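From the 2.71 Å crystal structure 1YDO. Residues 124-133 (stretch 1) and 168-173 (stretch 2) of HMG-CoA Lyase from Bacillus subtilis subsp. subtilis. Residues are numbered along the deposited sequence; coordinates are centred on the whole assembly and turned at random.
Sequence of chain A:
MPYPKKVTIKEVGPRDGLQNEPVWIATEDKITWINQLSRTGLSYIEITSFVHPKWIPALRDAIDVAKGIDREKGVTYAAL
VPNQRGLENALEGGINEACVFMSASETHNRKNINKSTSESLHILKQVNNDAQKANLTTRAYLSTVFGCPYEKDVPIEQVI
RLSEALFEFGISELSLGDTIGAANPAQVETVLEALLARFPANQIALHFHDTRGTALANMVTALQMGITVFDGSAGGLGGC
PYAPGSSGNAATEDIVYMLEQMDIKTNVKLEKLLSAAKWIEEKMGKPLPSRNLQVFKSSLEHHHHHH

Stretch 1 (124-133) LKQVNNDAQK
Stretch 2, residues 168-173: EFGISE

The most unusual feature of this contact is the turn at Gly170, where the chain leaves a helix with positive phi (120/9) in a Schellman motif and offers its carbonyl to a second helix. A CB here would be jammed against the carbonyl O of Phe169, so the backbone angles by themselves call for glycine; an ideal CB would also lie only 3.0 Å from Gln132 OE1. The carbonyl accepts a hydrogen bond: Gln132 NE2 donates to Gly170 O at 2.7 Å, with an N-H...O angle of 145°, the one hydrogen bond between the stretches. The CA-to-CB bond of Gln132 points toward stretch 2, with chi1 m, chi2 t and chi3 -51°.

Stretch 1 continues a helix begun earlier in the chain, with backbone hydrogen bonds such as Asn128 N to Leu124 O (2.6 Å) and Gln132 N to Asn128 O (3.0 Å). Lys125, Asn128 and Gln132, spaced by three and four residues, therefore line one side of the helix and meet overlapping parts of stretch 2. In register, Lys125 CA lies 5.8 Å from Phe169 CA, and Asn128 CA 7.0 Å from Ile171 CA.

The CA-to-CB bond of Phe169 (-68/-31; chi1 m, chi2 168°) points toward stretch 1, and the ring lays one face over the backbone of Lys125, whose CA is 3.4 Å from Phe169 CD1. Lys125 CB sits 3.6 Å from the Phe169 ring centroid, 17° off the normal, a CH-pi contact. The lysine runs t, t, t, m, and its end leads away from stretch 2.

Between these anchors, the CA-to-CB bond of buried Asn128 (chi1 t, chi2 62°) points toward stretch 2. Asn128 ND2 comes to 3.1 Å from Phe169 O, but the angle is too poor for a hydrogen bond; Asn128 OD1 is satisfied elsewhere in the structure. The CA-to-CB bond of Ile171 (-59/161; chi1 p, chi2 t) points away, while Ile171 CG2 is 4.1 Å from Asn128 OD1. The two stretches together bury 304 Å².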

ATOM      1  N   LEU A 124      28.030   4.684 -19.407  1.00 57.83           N
ATOM      2  CA  LEU A 124      27.692   3.372 -18.874  1.00 58.51           C
ATOM      3  C   LEU A 124      28.317   2.280 -19.716  1.00 58.63           C
ATOM      4  O   LEU A 124      28.840   1.299 -19.190  1.00 58.46           O
ATOM      5  CB  LEU A 124      26.173   3.181 -18.851  1.00 58.35           C
ATOM      6  CG  LEU A 124      25.350   4.272 -18.160  1.00 57.47           C
ATOM      7  CD1 LEU A 124      23.910   3.791 -18.061  1.00 57.56           C
ATOM      8  CD2 LEU A 124      25.914   4.582 -16.775  1.00 56.39           C
ATOM      9  N   LYS A 125      28.254   2.459 -21.030  1.00 58.93           N
ATOM     10  CA  LYS A 125      28.827   1.496 -21.963  1.00 59.37           C
ATOM     11  C   LYS A 125      30.233   1.118 -21.513  1.00 58.04           C
ATOM     12  O   LYS A 125      30.510  -0.043 -21.227  1.00 57.26           O
ATOM     13  CB  LYS A 125      28.902   2.105 -23.371  1.00 61.44           C
ATOM     14  CG  LYS A 125      29.546   1.210 -24.440  1.00 62.67           C
ATOM     15  CD  LYS A 125      29.594   1.921 -25.801  1.00 64.25           C
ATOM     16  CE  LYS A 125      30.066   0.987 -26.904  1.00 64.50           C
ATOM     17  NZ  LYS A 125      31.399   0.394 -26.591  1.00 64.72           N
ATOM     18  N   GLN A 126      31.120   2.104 -21.449  1.00 57.51           N
ATOM     19  CA  GLN A 126      32.483   1.804 -21.060  1.00 57.89           C
ATOM     20  C   GLN A 126      32.586   1.545 -19.545  1.00 56.67           C
ATOM     21  O   GLN A 126      33.374   0.705 -19.099  1.00 55.81           O
ATOM     22  CB  GLN A 126      33.451   2.911 -21.544  1.00 58.69           C
ATOM     23  CG  GLN A 126      33.565   3.052 -23.120  1.00 60.55           C
ATOM     24  CD  GLN A 126      33.831   1.705 -23.879  1.00 61.91           C
ATOM     25  OE1 GLN A 126      34.725   0.921 -23.515  1.00 62.36           O
ATOM     26  NE2 GLN A 126      33.074   1.468 -24.946  1.00 63.32           N
ATOM     27  N   VAL A 127      31.774   2.226 -18.743  1.00 54.97           N
ATOM     28  CA  VAL A 127      31.817   1.991 -17.304  1.00 52.58           C
ATOM     29  C   VAL A 127      31.486   0.531 -16.994  1.00 52.21           C
ATOM     30  O   VAL A 127      31.989  -0.041 -16.025  1.00 51.07           O
ATOM     31  CB  VAL A 127      30.819   2.876 -16.584  1.00 51.42           C
ATOM     32  CG1 VAL A 127      30.795   2.518 -15.115  1.00 50.07           C
ATOM     33  CG2 VAL A 127      31.190   4.331 -16.798  1.00 52.30           C
ATOM     34  N   ASN A 128      30.634  -0.067 -17.823  1.00 50.98           N
ATOM     35  CA  ASN A 128      30.241  -1.463 -17.641  1.00 48.88           C
ATOM     36  C   ASN A 128      31.362  -2.375 -18.108  1.00 48.62           C
ATOM     37  O   ASN A 128      31.680  -3.372 -17.463  1.00 48.83           O
ATOM     38  CB  ASN A 128      28.969  -1.761 -18.443  1.00 48.23           C
ATOM     39  CG  ASN A 128      28.652  -3.251 -18.513  1.00 47.45           C
ATOM     40  OD1 ASN A 128      28.411  -3.893 -17.497  1.00 46.96           O
ATOM     41  ND2 ASN A 128      28.651  -3.804 -19.725  1.00 46.84           N
ATOM     42  N   ASN A 129      31.959  -2.018 -19.238  1.00 48.37           N
ATOM     43  CA  ASN A 129      33.045  -2.789 -19.827  1.00 49.36           C
ATOM     44  C   ASN A 129      34.211  -2.963 -18.842  1.00 49.07           C
ATOM     45  O   ASN A 129      34.714  -4.073 -18.648  1.00 47.19           O
ATOM     46  CB  ASN A 129      33.511  -2.090 -21.116  1.00 50.20           C
ATOM     47  CG  ASN A 129      34.487  -2.935 -21.936  1.00 52.39           C
ATOM     48  OD1 ASN A 129      35.687  -2.971 -21.645  1.00 53.41           O
ATOM     49  ND2 ASN A 129      33.972  -3.621 -22.967  1.00 50.96           N
ATOM     50  N   ASP A 130      34.628  -1.864 -18.221  1.00 49.31           N
ATOM     51  CA  ASP A 130      35.731  -1.906 -17.264  1.00 51.19           C
ATOM     52  C   ASP A 130      35.340  -2.658 -15.987  1.00 51.26           C
ATOM     53  O   ASP A 130      36.162  -3.345 -15.362  1.00 51.27           O
ATOM     54  CB  ASP A 130      36.196  -0.489 -16.895  1.00 51.54           C
ATOM     55  CG  ASP A 130      36.683   0.310 -18.100  1.00 51.89           C
ATOM     56  OD1 ASP A 130      37.086  -0.313 -19.120  1.00 52.21           O
ATOM     57  OD2 ASP A 130      36.679   1.559 -18.011  1.00 50.47           O
ATOM     58  N   ALA A 131      34.082  -2.528 -15.598  1.00 51.38           N
ATOM     59  CA  ALA A 131      33.614  -3.198 -14.404  1.00 51.96           C
ATOM     60  C   ALA A 131      33.729  -4.703 -14.564  1.00 52.42           C
ATOM     61  O   ALA A 131      34.365  -5.368 -13.753  1.00 52.78           O
ATOM     62  CB  ALA A 131      32.181  -2.811 -14.131  1.00 52.25           C
ATOM     63  N   GLN A 132      33.116  -5.234 -15.616  1.00 53.21           N
ATOM     64  CA  GLN A 132      33.140  -6.671 -15.859  1.00 54.69           C
ATOM     65  C   GLN A 132      34.565  -7.168 -16.031  1.00 55.48           C
ATOM     66  O   GLN A 132      34.940  -8.221 -15.511  1.00 54.30           O
ATOM     67  CB  GLN A 132      32.309  -7.011 -17.099  1.00 55.85           C
ATOM     68  CG  GLN A 132      30.884  -6.461 -17.022  1.00 58.50           C
ATOM     69  CD  GLN A 132      29.932  -7.042 -18.064  1.00 59.77           C
ATOM     70  OE1 GLN A 132      30.228  -7.068 -19.262  1.00 60.74           O
ATOM     71  NE2 GLN A 132      28.769  -7.497 -17.605  1.00 60.44           N
ATOM     72  N   LYS A 133      35.361  -6.389 -16.755  1.00 56.99           N
ATOM     73  CA  LYS A 133      36.747  -6.741 -17.005  1.00 58.47           C
ATOM     74  C   LYS A 133      37.482  -6.908 -15.676  1.00 59.05           C
ATOM     75  O   LYS A 133      38.542  -7.541 -15.605  1.00 59.66           O
ATOM     76  CB  LYS A 133      37.418  -5.656 -17.859  1.00 59.86           C
ATOM     77  CG  LYS A 133      38.736  -6.096 -18.501  1.00 60.91           C
ATOM     78  CD  LYS A 133      39.377  -5.001 -19.354  1.00 61.26           C
ATOM     79  CE  LYS A 133      39.805  -3.805 -18.516  1.00 61.61           C
ATOM     80  NZ  LYS A 133      40.443  -2.753 -19.356  1.00 63.09           N
ATOM     81  N   GLU A 168      22.623  -4.705 -24.526  1.00 51.92           N
ATOM     82  CA  GLU A 168      23.637  -4.915 -25.558  1.00 53.63           C
ATOM     83  C   GLU A 168      25.055  -4.712 -25.009  1.00 52.82           C
ATOM     84  O   GLU A 168      26.007  -5.331 -25.485  1.00 53.08           O
ATOM     85  CB  GLU A 168      23.391  -3.952 -26.730  1.00 56.34           C
ATOM     86  CG  GLU A 168      24.285  -4.178 -27.955  1.00 59.85           C
ATOM     87  CD  GLU A 168      24.545  -2.900 -28.753  1.00 61.94           C
ATOM     88  OE1 GLU A 168      23.565  -2.235 -29.175  1.00 61.40           O
ATOM     89  OE2 GLU A 168      25.741  -2.563 -28.956  1.00 64.48           O
ATOM     90  N   PHE A 169      25.193  -3.839 -24.015  1.00 52.18           N
ATOM     91  CA  PHE A 169      26.494  -3.566 -23.403  1.00 50.83           C
ATOM     92  C   PHE A 169      27.010  -4.784 -22.621  1.00 50.31           C
ATOM     93  O   PHE A 169      28.216  -4.994 -22.516  1.00 50.00           O
ATOM     94  CB  PHE A 169      26.397  -2.358 -22.458  1.00 49.98           C
ATOM     95  CG  PHE A 169      26.100  -1.049 -23.152  1.00 50.88           C
ATOM     96  CD1 PHE A 169      25.743   0.082 -22.406  1.00 51.19           C
ATOM     97  CD2 PHE A 169      26.177  -0.935 -24.537  1.00 51.69           C
ATOM     98  CE1 PHE A 169      25.466   1.307 -23.028  1.00 50.12           C
ATOM     99  CE2 PHE A 169      25.902   0.287 -25.170  1.00 51.94           C
ATOM    100  CZ  PHE A 169      25.545   1.410 -24.411  1.00 50.24           C
ATOM    101  N   GLY A 170      26.098  -5.579 -22.068  1.00 49.73           N
ATOM    102  CA  GLY A 170      26.518  -6.746 -21.318  1.00 48.70           C
ATOM    103  C   GLY A 170      26.062  -6.749 -19.872  1.00 48.46           C
ATOM    104  O   GLY A 170      26.485  -7.598 -19.080  1.00 49.43           O
ATOM    105  N   ILE A 171      25.197  -5.809 -19.513  1.00 47.50           N
ATOM    106  CA  ILE A 171      24.698  -5.739 -18.144  1.00 46.53           C
ATOM    107  C   ILE A 171      24.003  -7.045 -17.799  1.00 44.94           C
ATOM    108  O   ILE A 171      23.618  -7.800 -18.682  1.00 45.65           O
ATOM    109  CB  ILE A 171      23.693  -4.599 -17.983  1.00 47.38           C
ATOM    110  CG1 ILE A 171      22.555  -4.781 -18.989  1.00 48.17           C
ATOM    111  CG2 ILE A 171      24.394  -3.254 -18.164  1.00 46.26           C
ATOM    112  CD1 ILE A 171      21.400  -3.812 -18.786  1.00 50.32           C
ATOM    113  N   SER A 172      23.827  -7.311 -16.517  1.00 43.43           N
ATOM    114  CA  SER A 172      23.189  -8.556 -16.125  1.00 42.78           C
ATOM    115  C   SER A 172      21.726  -8.402 -15.715  1.00 40.90           C
ATOM    116  O   SER A 172      20.939  -9.349 -15.818  1.00 40.89           O
ATOM    117  CB  SER A 172      23.984  -9.191 -14.988  1.00 44.11           C
ATOM    118  OG  SER A 172      25.352  -9.301 -15.347  1.00 47.62           O
ATOM    119  N   GLU A 173      21.364  -7.202 -15.265  1.00 38.33           N
ATOM    120  CA  GLU A 173      20.007  -6.923 -14.820  1.00 35.27           C
ATOM    121  C   GLU A 173      19.638  -5.462 -15.036  1.00 32.10           C
ATOM    122  O   GLU A 173      20.396  -4.567 -14.698  1.00 29.21           O
ATOM    123  CB  GLU A 173      19.893  -7.249 -13.343  1.00 35.11           C
ATOM    124  CG  GLU A 173      18.489  -7.366 -12.853  1.00 37.97           C
ATOM    125  CD  GLU A 173      18.428  -8.069 -11.517  1.00 40.19           C
ATOM    126  OE1 GLU A 173      18.618  -7.397 -10.487  1.00 41.51           O
ATOM    127  OE2 GLU A 173      18.213  -9.301 -11.499  1.00 41.57           O
TER